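Local coordinates for ferrichrome ABC transporter substrate-binding protein (Staphylococcus pseudintermedius, PDB 5FLY) that probably binds ferrichrome-type iron siderophores at the cell surface and delivers them to an ABC transporter for uptake, at residues A7-T12 with E16-I21; G38-D43 with A60-D65; G172-R177 with L182-G187; D217-A222 with A236-L241. One frame throughout, in Å; residues are numbered along the deposited sequence.

Interaction 1: A7-T12 with E16-I21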
loop_
_atom_site.group_PDB
_atom_site.type_symbol
_atom_site.label_atom_id
_atom_site.label_comp_id
_atom_site.label_asym_id
_atom_site.label_seq_id
_atom_site.Cartn_x
_atom_site.Cartn_y
_atom_site.Cartn_z
ATOM N N ALA A 7 -8.933 20.210 -14.506
ATOM C CA ALA A 7 -8.607 20.380 -13.097
ATOM C C ALA A 7 -8.696 19.038 -12.389
ATOM O O ALA A 7 -9.735 18.377 -12.433
ATOM C CB ALA A 7 -9.541 21.394 -12.453
ATOM N N PHE A 8 -7.592 18.622 -11.770
ATOM C CA PHE A 8 -7.605 17.489 -10.863
ATOM C C PHE A 8 -7.836 18.019 -9.457
ATOM O O PHE A 8 -7.117 18.893 -9.005
ATOM C CB PHE A 8 -6.304 16.708 -10.933
ATOM C CG PHE A 8 -6.251 15.590 -9.963
ATOM C CD1 PHE A 8 -6.908 14.405 -10.242
ATOM C CD2 PHE A 8 -5.588 15.724 -8.757
ATOM C CE1 PHE A 8 -6.885 13.363 -9.354
ATOM C CE2 PHE A 8 -5.571 14.699 -7.854
ATOM C CZ PHE A 8 -6.215 13.504 -8.152
ATOM N N ASN A 9 -8.857 17.504 -8.785
ATOM C CA ASN A 9 -9.209 17.983 -7.456
ATOM C C ASN A 9 -8.523 17.171 -6.372
ATOM O O ASN A 9 -9.006 16.113 -5.972
ATOM C CB ASN A 9 -10.720 17.943 -7.294
ATOM C CG ASN A 9 -11.426 18.781 -8.336
ATOM O OD1 ASN A 9 -11.056 19.930 -8.570
ATOM N ND2 ASN A 9 -12.428 18.202 -8.989
ATOM N N LEU A 10 -7.384 17.664 -5.908
ATOM C CA LEU A 10 -6.586 16.963 -4.909
ATOM C C LEU A 10 -7.102 17.215 -3.498
ATOM O O LEU A 10 -7.271 18.360 -3.102
ATOM C CB LEU A 10 -5.125 17.406 -5.013
ATOM C CG LEU A 10 -4.121 16.818 -4.020
ATOM C CD1 LEU A 10 -3.984 15.312 -4.228
ATOM C CD2 LEU A 10 -2.780 17.511 -4.146
ATOM N N LYS A 11 -7.343 16.146 -2.746
ATOM C CA LYS A 11 -7.696 16.274 -1.338
ATOM C C LYS A 11 -6.468 16.604 -0.508
ATOM O O LYS A 11 -5.490 15.863 -0.539
ATOM C CB LYS A 11 -8.325 14.988 -0.808
ATOM C CG LYS A 11 -9.548 14.547 -1.574
ATOM C CD LYS A 11 -10.135 13.276 -0.978
ATOM C CE LYS A 11 -11.595 13.491 -0.627
ATOM N NZ LYS A 11 -12.191 12.344 0.128
ATOM N N THR A 12 -6.533 17.702 0.242
ATOM C CA THR A 12 -5.414 18.157 1.053
ATOM C C THR A 12 -5.905 18.564 2.435
ATOM O O THR A 12 -7.112 18.604 2.689
ATOM C CB THR A 12 -4.702 19.368 0.428
ATOM O OG1 THR A 12 -5.530 20.526 0.575
ATOM C CG2 THR A 12 -4.393 19.152 -1.058
ATOM N N GLU A 16 -9.714 21.029 -0.766
ATOM C CA GLU A 16 -9.489 20.595 -2.131
ATOM C C GLU A 16 -8.628 21.620 -2.837
ATOM O O GLU A 16 -8.896 22.823 -2.782
ATOM C CB GLU A 16 -10.803 20.397 -2.869
ATOM C CG GLU A 16 -11.527 19.133 -2.441
ATOM C CD GLU A 16 -12.585 18.693 -3.429
ATOM O OE1 GLU A 16 -12.788 19.394 -4.448
ATOM O OE2 GLU A 16 -13.208 17.636 -3.189
ATOM N N GLU A 17 -7.573 21.130 -3.470
ATOM C CA GLU A 17 -6.664 21.960 -4.234
ATOM C C GLU A 17 -6.842 21.586 -5.690
ATOM O O GLU A 17 -6.689 20.424 -6.049
ATOM C CB GLU A 17 -5.224 21.748 -3.788
ATOM C CG GLU A 17 -4.214 22.478 -4.647
ATOM C CD GLU A 17 -2.809 22.442 -4.079
ATOM O OE1 GLU A 17 -2.628 21.937 -2.945
ATOM O OE2 GLU A 17 -1.884 22.937 -4.770
ATOM N N LYS A 18 -7.188 22.569 -6.515
ATOM C CA LYS A 18 -7.362 22.335 -7.936
ATOM C C LYS A 18 -6.032 22.470 -8.624
ATOM O O LYS A 18 -5.361 23.492 -8.510
ATOM C CB LYS A 18 -8.369 23.309 -8.543
ATOM C CG LYS A 18 -9.796 23.012 -8.155
ATOM C CD LYS A 18 -10.781 23.764 -9.041
ATOM C CE LYS A 18 -12.042 22.947 -9.277
ATOM N NZ LYS A 18 -12.734 22.631 -7.989
ATOM N N ILE A 19 -5.655 21.418 -9.334
ATOM C CA ILE A 19 -4.389 21.379 -10.034
ATOM C C ILE A 19 -4.664 21.147 -11.514
ATOM O O ILE A 19 -5.224 20.127 -11.882
ATOM C CB ILE A 19 -3.488 20.282 -9.472
ATOM C CG1 ILE A 19 -3.262 20.529 -7.976
ATOM C CG2 ILE A 19 -2.166 20.226 -10.251
ATOM C CD1 ILE A 19 -2.486 19.455 -7.283
ATOM N N ASP A 20 -4.286 22.104 -12.355
ATOM C CA ASP A 20 -4.478 21.962 -13.794
ATOM C C ASP A 20 -3.451 20.977 -14.377
ATOM O O ASP A 20 -2.239 21.176 -14.256
ATOM C CB ASP A 20 -4.392 23.338 -14.487
ATOM C CG ASP A 20 -5.635 24.229 -14.218
ATOM O OD1 ASP A 20 -6.791 23.744 -14.247
ATOM O OD2 ASP A 20 -5.464 25.436 -13.960
ATOM N N ILE A 21 -3.945 19.908 -14.993
ATOM C CA ILE A 21 -3.095 18.875 -15.586
ATOM C C ILE A 21 -3.561 18.598 -17.015
ATOM O O ILE A 21 -4.632 19.051 -17.411
ATOM C CB ILE A 21 -3.119 17.572 -14.747
ATOM C CG1 ILE A 21 -4.517 16.935 -14.719
ATOM C CG2 ILE A 21 -2.634 17.870 -13.328
ATOM C CD1 ILE A 21 -4.486 15.495 -14.278
HETATM O O HOH W 1 -3.812 22.490 -0.746
#
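F8 and I19 exchange two backbone hydrogen bonds, F8 N to I19 O at 2.8 Å and I19 N back to F8 O, and L10 and E17 repeat the pattern two residues on, making this the antiparallel hairpin near the N-terminus. K18 stands over the sheet on the same side as N9, A7 and E16. From its CB the chain runs to K18 CG, 3.4 Å from N9 OD1, and CD passes the same oxygen a little farther off. Bends at chi3 (146°) and chi4 (60°) then fold CE back and let K18 NZ give N9 OD1 a weak hydrogen bond at 3.2 Å. The lysine chain thus curls round one amide oxygen. The face of F8, L10 and I19 is mainly apolar, with E17 at its turn end; L10 CD2 lies against I19 CD1 at 3.7 Å and F8 CB near I21 CD1. A water joins T12 OG1 to E17 OE1, while D20 OD1 binds a cadmium ion. F8 and L10 reach down to strand 103-106, and F8 also to helix 113-124.

Interaction 2: G38-D43 with A60-D65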
loop_
_atom_site.group_PDB
_atom_site.type_symbol
_atom_site.label_atom_id
_atom_site.label_comp_id
_atom_site.label_asym_id
_atom_site.label_seq_id
_atom_site.Cartn_x
_atom_site.Cartn_y
_atom_site.Cartn_z
ATOM N N GLY A 38 -0.965 1.474 -9.839
ATOM C CA GLY A 38 -2.322 1.823 -10.245
ATOM C C GLY A 38 -2.398 2.487 -11.608
ATOM O O GLY A 38 -3.315 2.240 -12.402
ATOM N N LEU A 39 -1.448 3.367 -11.887
ATOM C CA LEU A 39 -1.412 4.021 -13.178
ATOM C C LEU A 39 -1.007 3.038 -14.281
ATOM O O LEU A 39 -1.540 3.083 -15.379
ATOM C CB LEU A 39 -0.465 5.211 -13.125
ATOM C CG LEU A 39 -1.036 6.429 -12.388
ATOM C CD1 LEU A 39 0.107 7.394 -12.018
ATOM C CD2 LEU A 39 -2.100 7.130 -13.243
ATOM N N LYS A 40 -0.067 2.145 -13.979
ATOM C CA LYS A 40 0.356 1.102 -14.926
ATOM C C LYS A 40 -0.815 0.159 -15.244
ATOM O O LYS A 40 -1.036 -0.237 -16.394
ATOM C CB LYS A 40 1.531 0.324 -14.345
ATOM C CG LYS A 40 1.892 -0.974 -15.061
ATOM C CD LYS A 40 2.277 -0.767 -16.493
ATOM C CE LYS A 40 2.501 -2.115 -17.214
ATOM N NZ LYS A 40 2.783 -1.927 -18.673
ATOM N N TYR A 41 -1.590 -0.167 -14.220
ATOM C CA TYR A 41 -2.729 -1.065 -14.377
ATOM C C TYR A 41 -3.737 -0.473 -15.358
ATOM O O TYR A 41 -4.447 -1.197 -16.071
ATOM C CB TYR A 41 -3.380 -1.317 -13.016
ATOM C CG TYR A 41 -4.343 -2.468 -12.962
ATOM C CD1 TYR A 41 -3.884 -3.766 -12.781
ATOM C CD2 TYR A 41 -5.710 -2.263 -13.075
ATOM C CE1 TYR A 41 -4.767 -4.820 -12.719
ATOM C CE2 TYR A 41 -6.600 -3.314 -13.001
ATOM C CZ TYR A 41 -6.118 -4.594 -12.834
ATOM O OH TYR A 41 -6.993 -5.652 -12.753
ATOM N N LEU A 42 -3.771 0.851 -15.393
ATOM C CA LEU A 42 -4.647 1.606 -16.285
ATOM C C LEU A 42 -3.978 1.989 -17.611
ATOM O O LEU A 42 -4.549 2.763 -18.394
ATOM C CB LEU A 42 -5.152 2.871 -15.578
ATOM C CG LEU A 42 -6.114 2.656 -14.399
ATOM C CD1 LEU A 42 -6.337 3.963 -13.678
ATOM C CD2 LEU A 42 -7.449 2.077 -14.872
ATOM N N ASP A 43 -2.800 1.413 -17.872
ATOM C CA ASP A 43 -2.023 1.648 -19.089
ATOM C C ASP A 43 -1.769 3.132 -19.310
ATOM O O ASP A 43 -1.860 3.633 -20.437
ATOM C CB ASP A 43 -2.715 1.065 -20.328
ATOM C CG ASP A 43 -1.793 1.018 -21.542
ATOM O OD1 ASP A 43 -0.572 0.780 -21.366
ATOM O OD2 ASP A 43 -2.284 1.229 -22.672
ATOM N N ALA A 60 8.325 -4.640 -10.059
ATOM C CA ALA A 60 9.521 -4.667 -10.900
ATOM C C ALA A 60 9.220 -5.259 -12.271
ATOM O O ALA A 60 9.684 -4.749 -13.287
ATOM C CB ALA A 60 10.656 -5.454 -10.214
ATOM N N LYS A 61 8.428 -6.324 -12.309
ATOM C CA LYS A 61 8.147 -6.976 -13.585
ATOM C C LYS A 61 7.231 -6.116 -14.466
ATOM O O LYS A 61 7.201 -6.296 -15.673
ATOM C CB LYS A 61 7.531 -8.359 -13.368
ATOM C CG LYS A 61 6.306 -8.354 -12.532
ATOM C CD LYS A 61 5.627 -9.718 -12.508
ATOM C CE LYS A 61 4.447 -9.704 -11.530
ATOM N NZ LYS A 61 3.621 -8.442 -11.624
ATOM N N GLN A 62 6.491 -5.185 -13.869
ATOM C CA GLN A 62 5.607 -4.306 -14.639
ATOM C C GLN A 62 6.296 -3.070 -15.229
ATOM O O GLN A 62 5.685 -2.375 -16.048
ATOM C CB GLN A 62 4.436 -3.829 -13.772
ATOM C CG GLN A 62 3.551 -4.942 -13.222
ATOM C CD GLN A 62 2.995 -5.851 -14.302
ATOM O OE1 GLN A 62 2.814 -7.050 -14.078
ATOM N NE2 GLN A 62 2.704 -5.286 -15.475
ATOM N N PHE A 63 7.531 -2.784 -14.802
ATOM C CA PHE A 63 8.209 -1.542 -15.167
ATOM C C PHE A 63 9.575 -1.783 -15.823
ATOM O O PHE A 63 10.447 -0.904 -15.824
ATOM C CB PHE A 63 8.357 -0.649 -13.919
ATOM C CG PHE A 63 7.069 0.014 -13.511
ATOM C CD1 PHE A 63 6.564 1.076 -14.243
ATOM C CD2 PHE A 63 6.342 -0.445 -12.425
ATOM C CE1 PHE A 63 5.372 1.674 -13.882
ATOM C CE2 PHE A 63 5.146 0.153 -12.074
ATOM C CZ PHE A 63 4.667 1.215 -12.807
ATOM N N LYS A 64 9.750 -2.967 -16.409
ATOM C CA LYS A 64 11.040 -3.351 -16.983
ATOM C C LYS A 64 11.496 -2.400 -18.089
ATOM O O LYS A 64 12.686 -2.164 -18.251
ATOM C CB LYS A 64 10.984 -4.779 -17.537
ATOM C CG LYS A 64 11.052 -5.862 -16.471
ATOM C CD LYS A 64 10.872 -7.272 -17.061
ATOM C CE LYS A 64 11.960 -7.623 -18.078
ATOM N NZ LYS A 64 13.337 -7.548 -17.508
ATOM N N ASP A 65 10.552 -1.851 -18.846
ATOM C CA ASP A 65 10.917 -1.014 -19.985
ATOM C C ASP A 65 10.661 0.469 -19.732
ATOM O O ASP A 65 10.577 1.255 -20.674
ATOM C CB ASP A 65 10.168 -1.494 -21.225
ATOM C CG ASP A 65 10.545 -2.926 -21.613
ATOM O OD1 ASP A 65 11.754 -3.251 -21.608
ATOM O OD2 ASP A 65 9.632 -3.727 -21.918
HETATM O O HOH W 2 5.316 -0.633 -18.110
#
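K40 lies across Q62 and F63, joining the ends of two helices that flank strand 46-50 in a beta-alpha-beta-alpha succession of the N-terminal lobe. With CG anti to the backbone N (chi1 167°) the lysine leaves helix 36-41 toward the other segment, and a bend at chi2 (60°) turns the rest of its extended chain along the end of helix 57-62. K40 CB rests obliquely against the F63 ring, 3.6 Å from F63 CZ. Farther out, K40 CE passes Q62 O at 3.4 Å and Q62 NE2 at 3.6 Å, the two side chains crossing at about a right angle. Q62 is itself bent at chi2 (-55°), and K61 NZ meets an in-plane lone pair of Q62 OE1 at 2.9 Å, which orients the amide, its NE2 side turned to K40 CE. The first helix closes in a Schellman motif with D43 as C-prime residue. F63 continues inward onto I46 and V49, while Y263 touches both K40 and Q62. One water accepts from K40 NZ at 2.9 Å and donates to Q62 O at 2.7 Å.

Interaction 3: G172-R177 with L182-G187; sequences GKNWGR and LYQAFG. With 7PG (2,5,8,11,14,17,20,23-octaoxapentacosan-25-ol), chain P.
The pocket loop after strand 167-171 is tied at K173 and N174 to Q184 of helix 179-185; farther along it carries W175 and R177. The Q184 amide nitrogen NE2 donates twice: to K173 O at 2.8 Å, approaching from above the carbonyl plane, and to N174 OD1, also at 2.8 Å and with an N-H...O angle of 163°. Both acceptors lie near the plane of the Q184 amide, so the pair fixes its rotation; the N174 amide is turned 43° against it. N174 OD1 also accepts from Y113 N. Beside this polar grip K173 CG packs on Y183 CB at 3.8 Å, the two side chains at about a right angle, while Y183 OH is bonded to V158 O. The polyether chain 7PG lies in the cleft, its C13 over one face of the W175 indole and its C10 in plane at the edge, 3.4 Å from W175 NE1. R177, bent at chi2 (84°), brings NH1 to W175 O at 2.9 Å, and its NE makes a salt bridge with E162; 7PG C5 meets the guanidinium edge. An aromatic and arginine-lined cleft of this kind is consistent with the siderophore site of a class III solute-binding protein.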
loop_
_atom_site.group_PDB
_atom_site.type_symbol
_atom_site.label_atom_id
_atom_site.label_comp_id
_atom_site.label_asym_id
_atom_site.label_seq_id
_atom_site.Cartn_x
_atom_site.Cartn_y
_atom_site.Cartn_z
ATOM N N GLY A 172 -2.193 0.599 10.749
ATOM C CA GLY A 172 -3.613 0.881 10.694
ATOM C C GLY A 172 -4.276 0.209 9.501
ATOM O O GLY A 172 -3.677 -0.650 8.860
ATOM N N LYS A 173 -5.507 0.606 9.174
ATOM C CA LYS A 173 -6.262 -0.116 8.154
ATOM C C LYS A 173 -5.873 0.207 6.707
ATOM O O LYS A 173 -6.327 -0.475 5.792
ATOM C CB LYS A 173 -7.762 0.130 8.346
ATOM C CG LYS A 173 -8.278 -0.381 9.689
ATOM C CD LYS A 173 -9.810 -0.358 9.767
ATOM C CE LYS A 173 -10.318 -0.971 11.075
ATOM N NZ LYS A 173 -9.912 -0.145 12.259
ATOM N N ASN A 174 -5.031 1.209 6.480
ATOM C CA ASN A 174 -4.708 1.605 5.106
ATOM C C ASN A 174 -3.265 2.099 4.987
ATOM O O ASN A 174 -3.029 3.240 4.574
ATOM C CB ASN A 174 -5.707 2.693 4.640
ATOM C CG ASN A 174 -5.878 2.753 3.120
ATOM O OD1 ASN A 174 -6.861 2.245 2.577
ATOM N ND2 ASN A 174 -4.958 3.418 2.441
ATOM N N TRP A 175 -2.303 1.241 5.330
ATOM C CA TRP A 175 -0.891 1.591 5.178
ATOM C C TRP A 175 -0.089 0.469 4.511
ATOM O O TRP A 175 1.087 0.258 4.807
ATOM C CB TRP A 175 -0.291 1.957 6.535
ATOM C CG TRP A 175 0.719 3.056 6.406
ATOM C CD1 TRP A 175 2.055 2.920 6.187
ATOM C CD2 TRP A 175 0.455 4.464 6.428
ATOM N NE1 TRP A 175 2.648 4.163 6.091
ATOM C CE2 TRP A 175 1.687 5.124 6.239
ATOM C CE3 TRP A 175 -0.695 5.227 6.620
ATOM C CZ2 TRP A 175 1.795 6.511 6.224
ATOM C CZ3 TRP A 175 -0.584 6.603 6.612
ATOM C CH2 TRP A 175 0.652 7.227 6.403
ATOM N N GLY A 176 -0.722 -0.240 3.583
ATOM C CA GLY A 176 -0.064 -1.341 2.915
ATOM C C GLY A 176 0.176 -2.496 3.862
ATOM O O GLY A 176 -0.503 -2.627 4.873
ATOM N N ARG A 177 1.132 -3.344 3.495
ATOM C CA ARG A 177 1.478 -4.543 4.240
ATOM C C ARG A 177 0.268 -5.447 4.461
ATOM O O ARG A 177 0.182 -6.143 5.469
ATOM C CB ARG A 177 2.120 -4.170 5.580
ATOM C CG ARG A 177 3.462 -3.495 5.444
ATOM C CD ARG A 177 3.340 -2.001 5.209
ATOM N NE ARG A 177 4.656 -1.364 5.216
ATOM C CZ ARG A 177 4.908 -0.154 4.731
ATOM N NH1 ARG A 177 3.945 0.575 4.187
ATOM N NH2 ARG A 177 6.140 0.325 4.787
ATOM N N LEU A 182 -6.791 -7.147 4.603
ATOM C CA LEU A 182 -7.185 -7.789 5.851
ATOM C C LEU A 182 -8.329 -7.061 6.555
ATOM O O LEU A 182 -9.311 -7.703 6.933
ATOM C CB LEU A 182 -5.981 -7.908 6.776
ATOM C CG LEU A 182 -4.902 -8.873 6.283
ATOM C CD1 LEU A 182 -3.596 -8.667 7.038
ATOM C CD2 LEU A 182 -5.395 -10.332 6.383
ATOM N N TYR A 183 -8.226 -5.739 6.703
ATOM C CA TYR A 183 -9.186 -4.982 7.507
ATOM C C TYR A 183 -10.368 -4.426 6.715
ATOM O O TYR A 183 -11.468 -4.277 7.268
ATOM C CB TYR A 183 -8.485 -3.829 8.217
ATOM C CG TYR A 183 -7.389 -4.277 9.147
ATOM C CD1 TYR A 183 -7.675 -5.074 10.250
ATOM C CD2 TYR A 183 -6.070 -3.916 8.918
ATOM C CE1 TYR A 183 -6.661 -5.484 11.128
ATOM C CE2 TYR A 183 -5.054 -4.332 9.773
ATOM C CZ TYR A 183 -5.362 -5.111 10.871
ATOM O OH TYR A 183 -4.349 -5.509 11.723
ATOM N N GLN A 184 -10.148 -4.079 5.450
ATOM C CA GLN A 184 -11.217 -3.494 4.645
ATOM C C GLN A 184 -11.865 -4.536 3.738
ATOM O O GLN A 184 -13.076 -4.767 3.833
ATOM C CB GLN A 184 -10.696 -2.315 3.817
ATOM C CG GLN A 184 -10.091 -1.209 4.677
ATOM C CD GLN A 184 -9.645 -0.010 3.874
ATOM O OE1 GLN A 184 -10.429 0.579 3.116
ATOM N NE2 GLN A 184 -8.361 0.344 4.000
ATOM N N ALA A 185 -11.083 -5.152 2.858
ATOM C CA ALA A 185 -11.641 -6.105 1.889
ATOM C C ALA A 185 -12.195 -7.368 2.572
ATOM O O ALA A 185 -13.293 -7.819 2.228
ATOM C CB ALA A 185 -10.597 -6.487 0.848
ATOM N N PHE A 186 -11.439 -7.946 3.511
ATOM C CA PHE A 186 -11.878 -9.165 4.205
ATOM C C PHE A 186 -12.677 -8.848 5.477
ATOM O O PHE A 186 -13.334 -9.734 6.036
ATOM C CB PHE A 186 -10.700 -10.067 4.613
ATOM C CG PHE A 186 -9.946 -10.714 3.471
ATOM C CD1 PHE A 186 -10.436 -10.732 2.178
ATOM C CD2 PHE A 186 -8.711 -11.321 3.724
ATOM C CE1 PHE A 186 -9.696 -11.345 1.150
ATOM C CE2 PHE A 186 -7.985 -11.938 2.704
ATOM C CZ PHE A 186 -8.476 -11.941 1.422
ATOM N N GLY A 187 -12.589 -7.611 5.967
ATOM C CA GLY A 187 -13.402 -7.181 7.099
ATOM C C GLY A 187 -13.051 -7.818 8.428
ATOM O O GLY A 187 -13.903 -7.958 9.315
HETATM C C2 7PG P . 8.477 1.306 1.417
HETATM O O1 7PG P . 9.408 0.444 2.011
HETATM C C3 7PG P . 9.160 0.207 3.367
HETATM C C4 7PG P . 10.086 1.063 4.226
HETATM O O2 7PG P . 10.123 0.594 5.547
HETATM C C5 7PG P . 8.871 0.452 6.152
HETATM C C6 7PG P . 8.920 0.818 7.632
HETATM O O3 7PG P . 7.706 1.415 8.004
HETATM C C7 7PG P . 7.602 2.795 7.791
HETATM C C8 7PG P . 6.137 3.216 7.939
HETATM O O4 7PG P . 5.920 4.565 7.607
HETATM C C9 7PG P . 6.286 4.909 6.306
HETATM C C10 7PG P . 5.482 6.078 5.732
HETATM O O5 7PG P . 5.392 5.858 4.347
HETATM C C11 7PG P . 4.460 6.613 3.621
HETATM C C12 7PG P . 4.119 5.874 2.323
HETATM O O6 7PG P . 2.751 5.553 2.284
HETATM C C13 7PG P . 2.383 4.249 2.642
HETATM C C14 7PG P . 2.849 3.259 1.580
HETATM O O7 7PG P . 1.822 2.339 1.347
HETATM C C15 7PG P . 1.791 1.795 0.054
#

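Interaction 4: D217-A222 with A236-L241; sequences DVIITA and AMWQNL
I219 meets W238 and L241 through apolar contacts alone. I219 CG2, anti to the backbone N, reaches W238 CH2 at 3.6 Å; the two side chains come from opposite directions, and the methyl approaches the indole obliquely. On the other branch I219 CD1 lies 3.8 Å from L241 CD1, the leucine crossing the isoleucine at about a right angle. T221, two residues on and also pointing toward the helix, adds its hydroxyl: T221 OG1 comes within 4.2 Å of W238 CH2, a loose contact. Among the hydrogen bonds within 236-241, N240 folds back so that N240 ND2 donates to A236 O at 2.7 Å and its backbone N uses the same oxygen; L241 then occupies the N-cap position of helix 242-245. W238 and F232 meet edge-to-face, and A243 of that following helix also touches I219. Strand 218-223 runs between strands 158-164 and 249-253, and short helix 236-239 packs on its I219 and T221 side.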
loop_
_atom_site.group_PDB
_atom_site.type_symbol
_atom_site.label_atom_id
_atom_site.label_comp_id
_atom_site.label_asym_id
_atom_site.label_seq_id
_atom_site.Cartn_x
_atom_site.Cartn_y
_atom_site.Cartn_z
ATOM N N ASP A 217 -6.003 -12.174 17.320
ATOM C CA ASP A 217 -6.239 -13.609 17.171
ATOM C C ASP A 217 -5.274 -14.248 16.179
ATOM O O ASP A 217 -4.921 -15.431 16.301
ATOM C CB ASP A 217 -7.679 -13.860 16.725
ATOM C CG ASP A 217 -8.688 -13.391 17.749
ATOM O OD1 ASP A 217 -8.409 -13.529 18.959
ATOM O OD2 ASP A 217 -9.743 -12.865 17.343
ATOM N N VAL A 218 -4.863 -13.445 15.201
ATOM C CA VAL A 218 -3.950 -13.853 14.139
ATOM C C VAL A 218 -2.847 -12.802 14.086
ATOM O O VAL A 218 -3.131 -11.601 14.163
ATOM C CB VAL A 218 -4.651 -13.953 12.769
ATOM C CG1 VAL A 218 -3.643 -14.252 11.666
ATOM C CG2 VAL A 218 -5.762 -15.005 12.797
ATOM N N ILE A 219 -1.595 -13.247 13.978
ATOM C CA ILE A 219 -0.471 -12.324 13.880
ATOM C C ILE A 219 0.349 -12.591 12.635
ATOM O O ILE A 219 0.887 -13.672 12.442
ATOM C CB ILE A 219 0.456 -12.399 15.098
ATOM C CG1 ILE A 219 -0.335 -12.191 16.389
ATOM C CG2 ILE A 219 1.599 -11.354 14.953
ATOM C CD1 ILE A 219 0.482 -12.459 17.630
ATOM N N ILE A 220 0.451 -11.563 11.812
ATOM C CA ILE A 220 1.166 -11.646 10.562
ATOM C C ILE A 220 2.383 -10.759 10.664
ATOM O O ILE A 220 2.262 -9.589 11.020
ATOM C CB ILE A 220 0.290 -11.234 9.386
ATOM C CG1 ILE A 220 -0.921 -12.177 9.284
ATOM C CG2 ILE A 220 1.115 -11.214 8.094
ATOM C CD1 ILE A 220 -1.997 -11.685 8.333
ATOM N N THR A 221 3.550 -11.340 10.371
ATOM C CA THR A 221 4.816 -10.611 10.363
ATOM C C THR A 221 5.344 -10.446 8.938
ATOM O O THR A 221 5.655 -11.417 8.251
ATOM C CB THR A 221 5.871 -11.313 11.224
ATOM O OG1 THR A 221 5.405 -11.344 12.573
ATOM C CG2 THR A 221 7.228 -10.577 11.164
ATOM N N ALA A 222 5.430 -9.194 8.512
ATOM C CA ALA A 222 6.027 -8.850 7.232
ATOM C C ALA A 222 7.520 -8.675 7.423
ATOM O O ALA A 222 7.941 -7.880 8.261
ATOM C CB ALA A 222 5.412 -7.595 6.674
ATOM N N ALA A 236 9.759 -15.406 25.431
ATOM C CA ALA A 236 8.694 -16.054 26.182
ATOM C C ALA A 236 7.362 -15.330 25.972
ATOM O O ALA A 236 6.323 -15.984 25.823
ATOM C CB ALA A 236 9.050 -16.111 27.658
ATOM N N MET A 237 7.394 -13.996 25.933
ATOM C CA MET A 237 6.184 -13.191 25.732
ATOM C C MET A 237 5.488 -13.639 24.460
ATOM O O MET A 237 4.281 -13.864 24.448
ATOM C CB MET A 237 6.510 -11.690 25.653
ATOM C CG MET A 237 5.370 -10.821 25.069
ATOM S SD MET A 237 5.625 -9.031 25.119
ATOM C CE MET A 237 7.185 -8.867 24.290
ATOM N N TRP A 238 6.267 -13.776 23.393
ATOM C CA TRP A 238 5.730 -14.168 22.088
ATOM C C TRP A 238 5.112 -15.552 22.165
ATOM O O TRP A 238 3.982 -15.773 21.742
ATOM C CB TRP A 238 6.841 -14.149 21.034
ATOM C CG TRP A 238 6.424 -14.637 19.676
ATOM C CD1 TRP A 238 6.584 -15.893 19.171
ATOM C CD2 TRP A 238 5.776 -13.872 18.653
ATOM N NE1 TRP A 238 6.084 -15.958 17.891
ATOM C CE2 TRP A 238 5.584 -14.728 17.549
ATOM C CE3 TRP A 238 5.346 -12.544 18.558
ATOM C CZ2 TRP A 238 4.972 -14.300 16.366
ATOM C CZ3 TRP A 238 4.736 -12.120 17.367
ATOM C CH2 TRP A 238 4.554 -12.998 16.299
ATOM N N GLN A 239 5.873 -16.491 22.701
ATOM C CA GLN A 239 5.423 -17.869 22.752
ATOM C C GLN A 239 4.153 -18.025 23.576
ATOM O O GLN A 239 3.393 -18.971 23.376
ATOM C CB GLN A 239 6.523 -18.745 23.309
ATOM C CG GLN A 239 7.722 -18.776 22.394
ATOM C CD GLN A 239 8.763 -19.709 22.892
ATOM O OE1 GLN A 239 9.918 -19.332 23.098
ATOM N NE2 GLN A 239 8.362 -20.946 23.119
ATOM N N ASN A 240 3.916 -17.090 24.485
ATOM C CA ASN A 240 2.738 -17.163 25.333
ATOM C C ASN A 240 1.522 -16.415 24.773
ATOM O O ASN A 240 0.441 -16.476 25.363
ATOM C CB ASN A 240 3.097 -16.658 26.726
ATOM C CG ASN A 240 3.809 -17.722 27.553
ATOM O OD1 ASN A 240 3.189 -18.404 28.367
ATOM N ND2 ASN A 240 5.106 -17.893 27.318
ATOM N N LEU A 241 1.671 -15.750 23.628
ATOM C CA LEU A 241 0.519 -15.119 22.981
ATOM C C LEU A 241 -0.469 -16.173 22.507
ATOM O O LEU A 241 -0.075 -17.222 22.007
ATOM C CB LEU A 241 0.954 -14.257 21.794
ATOM C CG LEU A 241 1.850 -13.087 22.185
ATOM C CD1 LEU A 241 2.359 -12.387 20.965
ATOM C CD2 LEU A 241 1.092 -12.108 23.078
#

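In the fold
Interactions 1 and 4 lie on opposite sides of the chain's centre, about 43 Å apart between centres: the first a partly exposed hairpin held mainly by backbone hydrogen bonds, the second a buried apolar contact between strand and helix. Interaction 2 is also partly buried, but there a lysine chain and a water do the joining between two helix ends. Interaction 3, nearest the chain's centre, adds a ligand face and depends on amide hydrogen bonds. Interactions 3 and 4 are the pair that touch, L182 CD1 packing on I220 CD1 at 3.7 Å, so helix 179-185 packs at the I220 side of strand 218-223, while 236-241 packs on its I219 and T221 side. Interactions 1 and 2 come no closer than about 9 Å, nearest atoms.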